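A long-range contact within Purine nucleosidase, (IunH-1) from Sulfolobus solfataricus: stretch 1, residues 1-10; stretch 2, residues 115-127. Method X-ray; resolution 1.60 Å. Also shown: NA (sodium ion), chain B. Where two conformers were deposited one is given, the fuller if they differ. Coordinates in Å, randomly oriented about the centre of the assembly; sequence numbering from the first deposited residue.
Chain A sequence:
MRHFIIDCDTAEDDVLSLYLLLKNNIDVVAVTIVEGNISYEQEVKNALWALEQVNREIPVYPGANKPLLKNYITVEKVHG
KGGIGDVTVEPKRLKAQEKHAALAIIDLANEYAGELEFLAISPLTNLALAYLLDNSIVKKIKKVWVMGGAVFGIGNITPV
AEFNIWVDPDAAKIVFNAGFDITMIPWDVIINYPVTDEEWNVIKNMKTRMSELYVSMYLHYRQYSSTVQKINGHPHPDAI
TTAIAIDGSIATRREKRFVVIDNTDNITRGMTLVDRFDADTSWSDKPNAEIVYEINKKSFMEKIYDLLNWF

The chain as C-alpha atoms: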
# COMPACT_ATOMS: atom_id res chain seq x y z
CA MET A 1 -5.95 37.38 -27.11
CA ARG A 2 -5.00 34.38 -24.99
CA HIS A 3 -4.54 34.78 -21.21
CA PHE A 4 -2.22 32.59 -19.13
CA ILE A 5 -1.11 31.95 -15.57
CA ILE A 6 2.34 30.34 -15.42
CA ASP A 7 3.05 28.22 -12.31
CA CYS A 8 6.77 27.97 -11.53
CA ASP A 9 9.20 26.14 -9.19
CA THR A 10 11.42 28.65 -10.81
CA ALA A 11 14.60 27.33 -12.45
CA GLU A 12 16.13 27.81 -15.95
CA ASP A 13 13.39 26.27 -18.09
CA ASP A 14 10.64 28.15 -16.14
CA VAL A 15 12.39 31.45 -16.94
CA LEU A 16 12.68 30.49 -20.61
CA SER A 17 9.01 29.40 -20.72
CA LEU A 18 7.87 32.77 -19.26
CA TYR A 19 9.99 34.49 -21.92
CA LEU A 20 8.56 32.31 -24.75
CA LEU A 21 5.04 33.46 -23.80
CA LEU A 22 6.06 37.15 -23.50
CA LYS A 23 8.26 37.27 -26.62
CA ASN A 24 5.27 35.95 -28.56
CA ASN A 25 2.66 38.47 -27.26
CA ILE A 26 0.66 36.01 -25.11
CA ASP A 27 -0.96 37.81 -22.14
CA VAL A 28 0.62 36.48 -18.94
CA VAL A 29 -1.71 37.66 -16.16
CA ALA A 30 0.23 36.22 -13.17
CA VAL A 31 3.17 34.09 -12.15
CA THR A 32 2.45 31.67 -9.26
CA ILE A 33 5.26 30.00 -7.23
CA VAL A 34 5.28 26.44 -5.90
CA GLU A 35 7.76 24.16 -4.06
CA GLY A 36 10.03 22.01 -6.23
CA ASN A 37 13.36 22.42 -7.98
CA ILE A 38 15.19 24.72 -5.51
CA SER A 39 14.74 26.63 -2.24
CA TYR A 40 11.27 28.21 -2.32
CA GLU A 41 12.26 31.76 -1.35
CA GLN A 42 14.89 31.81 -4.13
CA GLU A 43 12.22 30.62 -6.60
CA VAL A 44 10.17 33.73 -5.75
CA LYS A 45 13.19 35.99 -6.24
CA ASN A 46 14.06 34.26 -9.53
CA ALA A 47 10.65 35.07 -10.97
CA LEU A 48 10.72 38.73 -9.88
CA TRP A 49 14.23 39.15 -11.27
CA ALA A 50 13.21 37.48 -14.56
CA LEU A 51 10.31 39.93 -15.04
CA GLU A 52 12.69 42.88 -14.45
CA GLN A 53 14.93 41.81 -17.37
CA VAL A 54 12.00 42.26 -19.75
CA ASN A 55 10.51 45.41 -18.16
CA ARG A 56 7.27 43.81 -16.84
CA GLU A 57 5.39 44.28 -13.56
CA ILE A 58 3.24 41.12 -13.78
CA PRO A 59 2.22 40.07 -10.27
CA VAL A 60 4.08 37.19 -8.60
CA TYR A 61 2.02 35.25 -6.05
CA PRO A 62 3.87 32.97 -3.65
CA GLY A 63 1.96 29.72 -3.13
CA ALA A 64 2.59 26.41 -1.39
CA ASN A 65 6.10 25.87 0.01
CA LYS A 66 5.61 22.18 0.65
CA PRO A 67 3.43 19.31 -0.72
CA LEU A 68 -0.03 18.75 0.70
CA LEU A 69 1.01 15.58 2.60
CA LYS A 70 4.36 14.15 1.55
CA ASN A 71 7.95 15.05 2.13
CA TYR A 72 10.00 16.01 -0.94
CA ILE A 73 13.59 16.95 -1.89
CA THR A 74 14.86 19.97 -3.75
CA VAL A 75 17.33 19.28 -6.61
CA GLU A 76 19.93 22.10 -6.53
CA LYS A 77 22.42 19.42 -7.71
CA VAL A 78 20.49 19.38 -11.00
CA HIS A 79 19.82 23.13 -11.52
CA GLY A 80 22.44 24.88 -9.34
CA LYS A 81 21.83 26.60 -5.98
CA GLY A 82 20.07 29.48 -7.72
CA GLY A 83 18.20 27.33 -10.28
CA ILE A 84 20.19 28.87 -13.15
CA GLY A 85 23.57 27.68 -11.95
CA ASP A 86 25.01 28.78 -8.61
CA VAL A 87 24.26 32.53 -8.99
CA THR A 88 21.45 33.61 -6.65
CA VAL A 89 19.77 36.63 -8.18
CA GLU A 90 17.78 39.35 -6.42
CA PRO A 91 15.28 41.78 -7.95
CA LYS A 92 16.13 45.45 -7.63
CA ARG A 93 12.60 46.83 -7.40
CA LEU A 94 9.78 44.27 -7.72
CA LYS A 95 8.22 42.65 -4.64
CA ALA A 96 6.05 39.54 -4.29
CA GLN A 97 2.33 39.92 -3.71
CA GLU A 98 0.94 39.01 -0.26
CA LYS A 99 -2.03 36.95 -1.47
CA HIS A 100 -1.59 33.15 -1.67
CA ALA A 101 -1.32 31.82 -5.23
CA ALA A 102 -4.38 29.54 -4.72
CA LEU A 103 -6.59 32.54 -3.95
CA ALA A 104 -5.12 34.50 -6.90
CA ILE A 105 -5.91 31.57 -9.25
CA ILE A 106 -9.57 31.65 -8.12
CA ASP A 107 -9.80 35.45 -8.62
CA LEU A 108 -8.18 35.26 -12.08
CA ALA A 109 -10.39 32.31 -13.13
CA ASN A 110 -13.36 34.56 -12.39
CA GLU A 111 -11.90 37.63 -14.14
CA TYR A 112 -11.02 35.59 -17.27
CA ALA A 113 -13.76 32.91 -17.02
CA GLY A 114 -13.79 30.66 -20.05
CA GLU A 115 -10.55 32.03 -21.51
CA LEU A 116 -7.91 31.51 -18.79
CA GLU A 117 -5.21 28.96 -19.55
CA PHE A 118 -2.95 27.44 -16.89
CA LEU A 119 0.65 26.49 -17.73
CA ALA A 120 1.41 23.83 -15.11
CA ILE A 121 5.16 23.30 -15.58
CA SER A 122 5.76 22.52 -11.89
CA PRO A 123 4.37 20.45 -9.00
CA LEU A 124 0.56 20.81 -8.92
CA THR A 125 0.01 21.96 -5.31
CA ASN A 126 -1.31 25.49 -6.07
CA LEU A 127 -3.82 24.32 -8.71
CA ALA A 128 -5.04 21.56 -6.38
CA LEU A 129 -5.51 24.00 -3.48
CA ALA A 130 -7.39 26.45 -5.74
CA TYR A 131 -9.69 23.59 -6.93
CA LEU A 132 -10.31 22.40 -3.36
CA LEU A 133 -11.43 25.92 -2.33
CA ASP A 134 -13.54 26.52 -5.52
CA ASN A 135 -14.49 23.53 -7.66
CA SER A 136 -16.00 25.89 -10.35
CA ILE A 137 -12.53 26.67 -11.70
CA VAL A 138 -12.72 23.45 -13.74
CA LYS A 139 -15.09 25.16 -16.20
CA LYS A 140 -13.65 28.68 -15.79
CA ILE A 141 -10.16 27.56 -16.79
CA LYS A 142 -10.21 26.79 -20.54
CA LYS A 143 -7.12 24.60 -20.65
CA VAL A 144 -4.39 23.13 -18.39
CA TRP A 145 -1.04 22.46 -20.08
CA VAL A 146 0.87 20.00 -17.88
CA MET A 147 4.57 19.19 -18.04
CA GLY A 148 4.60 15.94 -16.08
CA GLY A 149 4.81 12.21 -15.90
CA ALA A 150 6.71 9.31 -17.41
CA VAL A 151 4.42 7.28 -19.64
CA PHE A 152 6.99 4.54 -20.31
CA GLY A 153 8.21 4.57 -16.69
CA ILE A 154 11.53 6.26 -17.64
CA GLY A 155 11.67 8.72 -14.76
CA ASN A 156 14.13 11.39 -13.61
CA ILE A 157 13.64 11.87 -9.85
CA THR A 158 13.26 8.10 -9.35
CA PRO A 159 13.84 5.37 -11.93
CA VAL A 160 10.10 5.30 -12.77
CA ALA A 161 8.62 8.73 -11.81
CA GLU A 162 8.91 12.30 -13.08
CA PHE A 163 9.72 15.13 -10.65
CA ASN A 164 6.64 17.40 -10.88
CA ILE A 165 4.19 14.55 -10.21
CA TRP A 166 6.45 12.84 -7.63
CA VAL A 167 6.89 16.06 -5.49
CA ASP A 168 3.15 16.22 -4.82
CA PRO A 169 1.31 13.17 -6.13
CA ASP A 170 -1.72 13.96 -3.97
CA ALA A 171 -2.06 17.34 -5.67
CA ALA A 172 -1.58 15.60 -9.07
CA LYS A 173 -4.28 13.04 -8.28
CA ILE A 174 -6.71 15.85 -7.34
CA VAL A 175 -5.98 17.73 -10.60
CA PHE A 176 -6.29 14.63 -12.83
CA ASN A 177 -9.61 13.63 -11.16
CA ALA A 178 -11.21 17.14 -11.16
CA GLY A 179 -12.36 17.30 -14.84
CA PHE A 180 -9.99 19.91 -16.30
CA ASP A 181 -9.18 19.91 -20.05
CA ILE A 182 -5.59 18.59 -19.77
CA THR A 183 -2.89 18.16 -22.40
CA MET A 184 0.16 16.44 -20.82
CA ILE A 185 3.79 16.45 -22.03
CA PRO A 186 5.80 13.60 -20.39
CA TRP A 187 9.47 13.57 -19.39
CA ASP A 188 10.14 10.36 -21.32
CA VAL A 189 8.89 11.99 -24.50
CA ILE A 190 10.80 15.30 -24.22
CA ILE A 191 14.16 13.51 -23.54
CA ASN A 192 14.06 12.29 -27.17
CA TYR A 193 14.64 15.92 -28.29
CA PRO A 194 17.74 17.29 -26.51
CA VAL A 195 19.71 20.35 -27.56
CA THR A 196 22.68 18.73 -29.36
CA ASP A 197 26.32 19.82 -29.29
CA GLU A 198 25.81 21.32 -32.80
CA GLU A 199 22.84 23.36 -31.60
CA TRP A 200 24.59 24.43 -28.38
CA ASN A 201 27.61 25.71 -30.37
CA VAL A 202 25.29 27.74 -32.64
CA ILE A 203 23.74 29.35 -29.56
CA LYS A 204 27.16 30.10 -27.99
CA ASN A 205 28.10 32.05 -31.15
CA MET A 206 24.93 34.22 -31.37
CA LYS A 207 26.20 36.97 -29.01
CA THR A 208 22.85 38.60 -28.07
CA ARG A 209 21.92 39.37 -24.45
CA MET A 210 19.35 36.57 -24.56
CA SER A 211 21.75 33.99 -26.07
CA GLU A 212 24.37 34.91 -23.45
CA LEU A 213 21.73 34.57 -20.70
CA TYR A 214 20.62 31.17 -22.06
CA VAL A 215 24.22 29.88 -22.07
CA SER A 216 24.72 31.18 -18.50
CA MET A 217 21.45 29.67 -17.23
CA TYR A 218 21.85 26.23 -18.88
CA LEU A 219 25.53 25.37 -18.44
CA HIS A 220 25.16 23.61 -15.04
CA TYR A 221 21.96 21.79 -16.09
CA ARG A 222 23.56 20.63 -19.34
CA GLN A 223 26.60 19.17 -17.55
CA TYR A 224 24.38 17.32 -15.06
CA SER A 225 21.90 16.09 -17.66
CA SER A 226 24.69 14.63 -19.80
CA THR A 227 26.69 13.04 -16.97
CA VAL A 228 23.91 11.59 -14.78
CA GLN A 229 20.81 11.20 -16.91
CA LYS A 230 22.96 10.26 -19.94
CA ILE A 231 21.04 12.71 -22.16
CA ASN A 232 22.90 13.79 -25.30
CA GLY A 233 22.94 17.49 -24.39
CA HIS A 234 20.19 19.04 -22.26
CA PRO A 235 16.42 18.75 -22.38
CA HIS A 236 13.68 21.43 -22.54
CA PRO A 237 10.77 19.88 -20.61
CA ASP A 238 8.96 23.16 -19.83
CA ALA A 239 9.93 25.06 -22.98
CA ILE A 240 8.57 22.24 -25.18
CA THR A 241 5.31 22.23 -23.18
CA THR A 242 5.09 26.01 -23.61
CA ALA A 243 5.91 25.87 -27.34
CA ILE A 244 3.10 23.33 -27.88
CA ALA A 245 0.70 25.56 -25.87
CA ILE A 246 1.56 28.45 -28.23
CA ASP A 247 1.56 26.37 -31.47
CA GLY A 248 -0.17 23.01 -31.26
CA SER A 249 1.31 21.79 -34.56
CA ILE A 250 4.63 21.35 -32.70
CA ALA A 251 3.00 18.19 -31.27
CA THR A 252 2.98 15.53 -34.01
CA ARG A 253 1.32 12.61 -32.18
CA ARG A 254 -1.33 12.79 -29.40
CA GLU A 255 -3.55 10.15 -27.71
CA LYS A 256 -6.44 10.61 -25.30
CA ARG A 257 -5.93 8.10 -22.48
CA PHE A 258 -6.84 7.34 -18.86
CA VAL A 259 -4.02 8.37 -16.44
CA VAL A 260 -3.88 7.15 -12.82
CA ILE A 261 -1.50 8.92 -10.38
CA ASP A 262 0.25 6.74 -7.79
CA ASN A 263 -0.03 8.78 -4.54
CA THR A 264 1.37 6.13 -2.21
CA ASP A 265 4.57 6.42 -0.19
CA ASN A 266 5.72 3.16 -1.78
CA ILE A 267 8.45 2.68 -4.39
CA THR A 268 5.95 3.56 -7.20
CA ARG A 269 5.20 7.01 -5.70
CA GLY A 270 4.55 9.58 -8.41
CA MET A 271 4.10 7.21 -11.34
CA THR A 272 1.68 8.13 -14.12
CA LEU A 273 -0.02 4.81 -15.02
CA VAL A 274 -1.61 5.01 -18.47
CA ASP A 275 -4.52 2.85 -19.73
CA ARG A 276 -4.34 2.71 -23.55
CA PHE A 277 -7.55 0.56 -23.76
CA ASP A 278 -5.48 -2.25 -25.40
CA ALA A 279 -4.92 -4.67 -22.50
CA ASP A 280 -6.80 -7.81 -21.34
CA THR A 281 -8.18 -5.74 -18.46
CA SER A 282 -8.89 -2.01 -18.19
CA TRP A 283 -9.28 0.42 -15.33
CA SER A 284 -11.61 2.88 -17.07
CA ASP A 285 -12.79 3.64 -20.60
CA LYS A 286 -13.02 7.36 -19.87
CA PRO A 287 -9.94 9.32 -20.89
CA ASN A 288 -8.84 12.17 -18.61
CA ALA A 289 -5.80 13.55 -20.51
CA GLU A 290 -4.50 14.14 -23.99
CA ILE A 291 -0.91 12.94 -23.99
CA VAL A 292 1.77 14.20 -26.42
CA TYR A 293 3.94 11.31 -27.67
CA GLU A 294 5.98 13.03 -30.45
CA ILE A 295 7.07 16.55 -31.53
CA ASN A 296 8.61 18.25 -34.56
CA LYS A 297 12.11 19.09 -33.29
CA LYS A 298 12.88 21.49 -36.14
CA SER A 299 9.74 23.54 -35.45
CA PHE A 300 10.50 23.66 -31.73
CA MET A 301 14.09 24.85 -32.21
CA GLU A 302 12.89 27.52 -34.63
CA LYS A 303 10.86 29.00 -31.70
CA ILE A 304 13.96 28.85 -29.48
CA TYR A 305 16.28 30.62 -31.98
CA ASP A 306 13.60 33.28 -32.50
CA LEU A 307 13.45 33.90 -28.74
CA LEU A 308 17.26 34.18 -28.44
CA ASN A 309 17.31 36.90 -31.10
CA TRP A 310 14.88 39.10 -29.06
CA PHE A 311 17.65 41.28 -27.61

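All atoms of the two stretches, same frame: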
# COMPACT_ATOMS: atom_id res chain seq x y z
N MET A 1 -7.19 37.52 -27.96
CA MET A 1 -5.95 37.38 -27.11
C MET A 1 -6.10 36.22 -26.13
O MET A 1 -7.17 36.03 -25.51
CB MET A 1 -5.69 38.68 -26.35
CG MET A 1 -4.47 38.73 -25.44
SD MET A 1 -2.90 38.39 -26.30
CE MET A 1 -2.83 39.84 -27.31
N ARG A 2 -5.02 35.47 -25.97
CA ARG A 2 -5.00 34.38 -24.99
C ARG A 2 -4.43 34.91 -23.68
O ARG A 2 -3.55 35.78 -23.70
CB ARG A 2 -4.18 33.23 -25.53
CG ARG A 2 -4.81 32.58 -26.78
CD ARG A 2 -3.92 31.58 -27.46
NE ARG A 2 -3.74 30.38 -26.65
CZ ARG A 2 -2.88 29.41 -26.93
NH1 ARG A 2 -2.11 29.49 -28.01
NH2 ARG A 2 -2.80 28.35 -26.12
N HIS A 3 -4.93 34.37 -22.56
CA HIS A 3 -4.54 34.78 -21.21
C HIS A 3 -4.07 33.57 -20.41
O HIS A 3 -4.77 32.57 -20.30
CB HIS A 3 -5.73 35.42 -20.51
CG HIS A 3 -6.37 36.51 -21.31
ND1 HIS A 3 -5.85 37.78 -21.38
CD2 HIS A 3 -7.47 36.50 -22.09
CE1 HIS A 3 -6.62 38.52 -22.16
NE2 HIS A 3 -7.60 37.76 -22.62
N PHE A 4 -2.86 33.68 -19.85
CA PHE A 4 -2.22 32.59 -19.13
C PHE A 4 -1.79 32.96 -17.71
O PHE A 4 -1.28 34.06 -17.45
CB PHE A 4 -0.91 32.17 -19.83
CG PHE A 4 -1.08 31.16 -20.94
CD1 PHE A 4 -1.69 31.50 -22.13
CD2 PHE A 4 -0.60 29.86 -20.81
CE1 PHE A 4 -1.84 30.55 -23.16
CE2 PHE A 4 -0.73 28.93 -21.83
CZ PHE A 4 -1.34 29.28 -23.01
N ILE A 5 -1.92 31.99 -16.81
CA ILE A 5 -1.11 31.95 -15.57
C ILE A 5 0.00 30.94 -15.81
O ILE A 5 -0.23 29.86 -16.36
CB ILE A 5 -1.93 31.47 -14.37
CG1 ILE A 5 -3.00 32.48 -14.02
CG2 ILE A 5 -1.01 31.14 -13.17
CD1 ILE A 5 -3.94 32.03 -12.87
N ILE A 6 1.23 31.30 -15.39
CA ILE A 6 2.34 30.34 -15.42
C ILE A 6 2.73 30.02 -13.98
O ILE A 6 2.95 30.92 -13.19
CB ILE A 6 3.55 30.85 -16.28
CG1 ILE A 6 4.65 29.79 -16.39
CG2 ILE A 6 4.10 32.17 -15.79
CD1 ILE A 6 5.78 30.19 -17.38
N ASP A 7 2.77 28.73 -13.66
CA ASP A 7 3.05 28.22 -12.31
C ASP A 7 4.43 27.59 -12.31
O ASP A 7 4.69 26.63 -13.04
CB ASP A 7 1.95 27.22 -11.91
CG ASP A 7 2.04 26.80 -10.44
OD1 ASP A 7 1.77 27.60 -9.51
OD2 ASP A 7 2.40 25.61 -10.18
N CYS A 8 5.31 28.17 -11.48
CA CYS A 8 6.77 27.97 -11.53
C CYS A 8 7.40 27.54 -10.19
O CYS A 8 7.21 28.20 -9.17
CB CYS A 8 7.45 29.29 -11.93
SG CYS A 8 7.02 29.89 -13.54
N ASP A 9 8.20 26.46 -10.23
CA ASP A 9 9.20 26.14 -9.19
C ASP A 9 10.53 26.64 -9.74
O ASP A 9 11.37 25.87 -10.20
CB ASP A 9 9.23 24.65 -8.77
CG ASP A 9 9.47 23.65 -9.92
OD1 ASP A 9 10.02 22.55 -9.64
OD2 ASP A 9 9.07 23.88 -11.09
N THR A 10 10.66 27.95 -9.77
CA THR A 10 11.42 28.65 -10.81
C THR A 10 12.89 28.26 -10.95
O THR A 10 13.70 28.57 -10.06
CB THR A 10 11.40 30.17 -10.57
OG1 THR A 10 10.12 30.59 -10.04
CG2 THR A 10 11.73 30.93 -11.86
N GLU A 115 -11.69 31.74 -20.64
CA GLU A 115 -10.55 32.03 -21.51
C GLU A 115 -9.20 31.77 -20.82
O GLU A 115 -8.19 31.63 -21.51
CB GLU A 115 -10.61 33.48 -21.99
CG GLU A 115 -11.88 33.84 -22.79
CD GLU A 115 -12.19 32.87 -23.92
OE1 GLU A 115 -11.25 32.27 -24.50
OE2 GLU A 115 -13.39 32.71 -24.25
N LEU A 116 -9.19 31.66 -19.50
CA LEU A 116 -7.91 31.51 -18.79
C LEU A 116 -7.27 30.16 -19.08
O LEU A 116 -7.94 29.12 -19.00
CB LEU A 116 -8.08 31.68 -17.27
CG LEU A 116 -6.79 31.84 -16.46
CD1 LEU A 116 -6.01 33.08 -16.89
CD2 LEU A 116 -7.14 31.86 -14.98
N GLU A 117 -5.97 30.16 -19.37
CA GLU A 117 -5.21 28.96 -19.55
C GLU A 117 -4.16 28.88 -18.46
O GLU A 117 -3.63 29.90 -18.02
CB GLU A 117 -4.57 28.91 -20.94
CG GLU A 117 -5.67 28.97 -22.06
CD GLU A 117 -5.10 28.88 -23.47
OE1 GLU A 117 -4.48 27.84 -23.78
OE2 GLU A 117 -5.31 29.84 -24.28
N PHE A 118 -3.88 27.67 -18.01
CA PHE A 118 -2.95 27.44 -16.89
C PHE A 118 -1.77 26.61 -17.37
O PHE A 118 -1.93 25.46 -17.78
CB PHE A 118 -3.69 26.73 -15.73
CG PHE A 118 -2.96 26.74 -14.43
CD1 PHE A 118 -3.26 27.70 -13.47
CD2 PHE A 118 -2.02 25.78 -14.14
CE1 PHE A 118 -2.58 27.72 -12.25
CE2 PHE A 118 -1.32 25.79 -12.91
CZ PHE A 118 -1.64 26.77 -11.96
N LEU A 119 -0.56 27.19 -17.30
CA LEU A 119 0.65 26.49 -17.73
C LEU A 119 1.31 25.89 -16.48
O LEU A 119 1.99 26.59 -15.71
CB LEU A 119 1.55 27.46 -18.50
CG LEU A 119 2.86 26.90 -19.03
CD1 LEU A 119 2.67 25.70 -19.96
CD2 LEU A 119 3.67 28.01 -19.73
N ALA A 120 1.00 24.61 -16.27
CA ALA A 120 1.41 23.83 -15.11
C ALA A 120 2.70 23.11 -15.43
O ALA A 120 2.71 21.91 -15.75
CB ALA A 120 0.30 22.82 -14.73
N ILE A 121 3.81 23.84 -15.30
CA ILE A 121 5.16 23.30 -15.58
C ILE A 121 5.93 22.92 -14.32
O ILE A 121 7.15 22.79 -14.35
CB ILE A 121 5.98 24.26 -16.49
CG1 ILE A 121 5.98 25.70 -15.97
CG2 ILE A 121 5.43 24.23 -17.92
CD1 ILE A 121 7.07 26.61 -16.61
N SER A 122 5.21 22.73 -13.22
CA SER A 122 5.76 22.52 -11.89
C SER A 122 4.89 21.56 -11.09
O SER A 122 3.79 21.16 -11.55
CB SER A 122 5.84 23.88 -11.18
OG SER A 122 6.47 24.86 -12.03
N PRO A 123 5.29 21.21 -9.86
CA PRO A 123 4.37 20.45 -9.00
C PRO A 123 2.98 21.13 -8.88
O PRO A 123 2.88 22.34 -8.95
CB PRO A 123 5.12 20.37 -7.67
CG PRO A 123 6.57 20.44 -8.06
CD PRO A 123 6.57 21.45 -9.17
N LEU A 124 1.93 20.34 -8.71
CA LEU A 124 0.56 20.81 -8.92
C LEU A 124 -0.18 21.33 -7.67
O LEU A 124 -1.40 21.56 -7.66
CB LEU A 124 -0.22 19.70 -9.63
CG LEU A 124 0.19 19.42 -11.09
CD1 LEU A 124 -0.38 18.07 -11.61
CD2 LEU A 124 -0.28 20.51 -12.03
N THR A 125 0.58 21.59 -6.61
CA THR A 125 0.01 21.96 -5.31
C THR A 125 -0.90 23.19 -5.36
O THR A 125 -1.95 23.19 -4.72
CB THR A 125 1.15 22.11 -4.25
OG1 THR A 125 2.06 21.02 -4.40
CG2 THR A 125 0.55 22.13 -2.86
N ASN A 126 -0.50 24.26 -6.05
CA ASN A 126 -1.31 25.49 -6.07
C ASN A 126 -2.63 25.27 -6.81
O ASN A 126 -3.66 25.78 -6.38
CB ASN A 126 -0.57 26.66 -6.71
CG ASN A 126 0.55 27.17 -5.86
OD1 ASN A 126 0.49 27.10 -4.65
ND2 ASN A 126 1.59 27.72 -6.51
N LEU A 127 -2.57 24.56 -7.95
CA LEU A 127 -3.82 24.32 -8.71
C LEU A 127 -4.75 23.43 -7.91
O LEU A 127 -5.98 23.62 -7.94
CB LEU A 127 -3.52 23.76 -10.11
CG LEU A 127 -4.73 23.52 -11.03
CD1 LEU A 127 -5.42 24.84 -11.32
CD2 LEU A 127 -4.26 22.87 -12.33
NA NA B . 8.53 24.25 -13.28
O HOH W 1 -6.67 32.09 -23.55
O HOH W 2 1.00 24.22 -8.45
O HOH W 3 2.27 23.58 -12.11
O HOH W 4 10.65 23.49 -13.94

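A charged link begins the contact, near the start of both stretches, where a partly exposed Arg2 meets a buried Glu117 in a two-pronged salt bridge: Arg2 NE to Glu117 OE2 and Arg2 NH2 to Glu117 OE1 are both 2.9 Å and nearly straight, the carboxylate lying at the edge of the guanidinium, near its plane. A water beside it accepts from His3 N and donates to Glu115 O and Glu117 OE2, linking the two stretches.

Between the strands the ladder is parallel, so Ile5 bonds to residues either side of Phe118. Glu117 N gives to His3 O (2.8 Å), Ile5 N to Glu117 O (3.0 Å), Leu119 N to Ile5 O (2.8 Å) and Asp7 N to Leu119 O (3.1 Å).

Where stretch 2 leaves its strand, side chains take up the bonding. Ser122 OG donates to Asp7 O (2.7 Å) and accepts from Asp9 N (3.0 Å), a small hydroxyl serving two backbone groups. Ser122 OG also lies 2.5 Å from NA, joined by Asp9 OD2 and Ile121 O, each 2.3 Å from NA; the ion thus ties both stretches together. Asp7, buried, spends its charge on polar partners: Asn126 ND2 reaches OD1 of Asp7 at 3.0 Å, and a water links Asp7 OD2 with Pro123 O and Asn126 N.

Packing fills both faces of the sheet. On the face carrying Phe4, Ile6, Glu117 and Leu119, Glu117 CB sits over the Phe4 ring, 3.8 Å from its centroid, so the methylene base of an acid serves as apolar surface while its carboxylate answers Arg2. Leu119 CB meets Phe4 CD2 at 4.0 Å, and Ile6 CD1 touches Leu119 CD2 (3.8 Å) and Ile121 CD1 (3.9 Å). On the face of Ile5, its CD1 packs on Leu116 CD2 (3.8 Å) and its CG2 on Phe118 CE1 (3.9 Å). Branched and aromatic residues suit these buried positions; the two stretches together bury 942 Å², both sides summed.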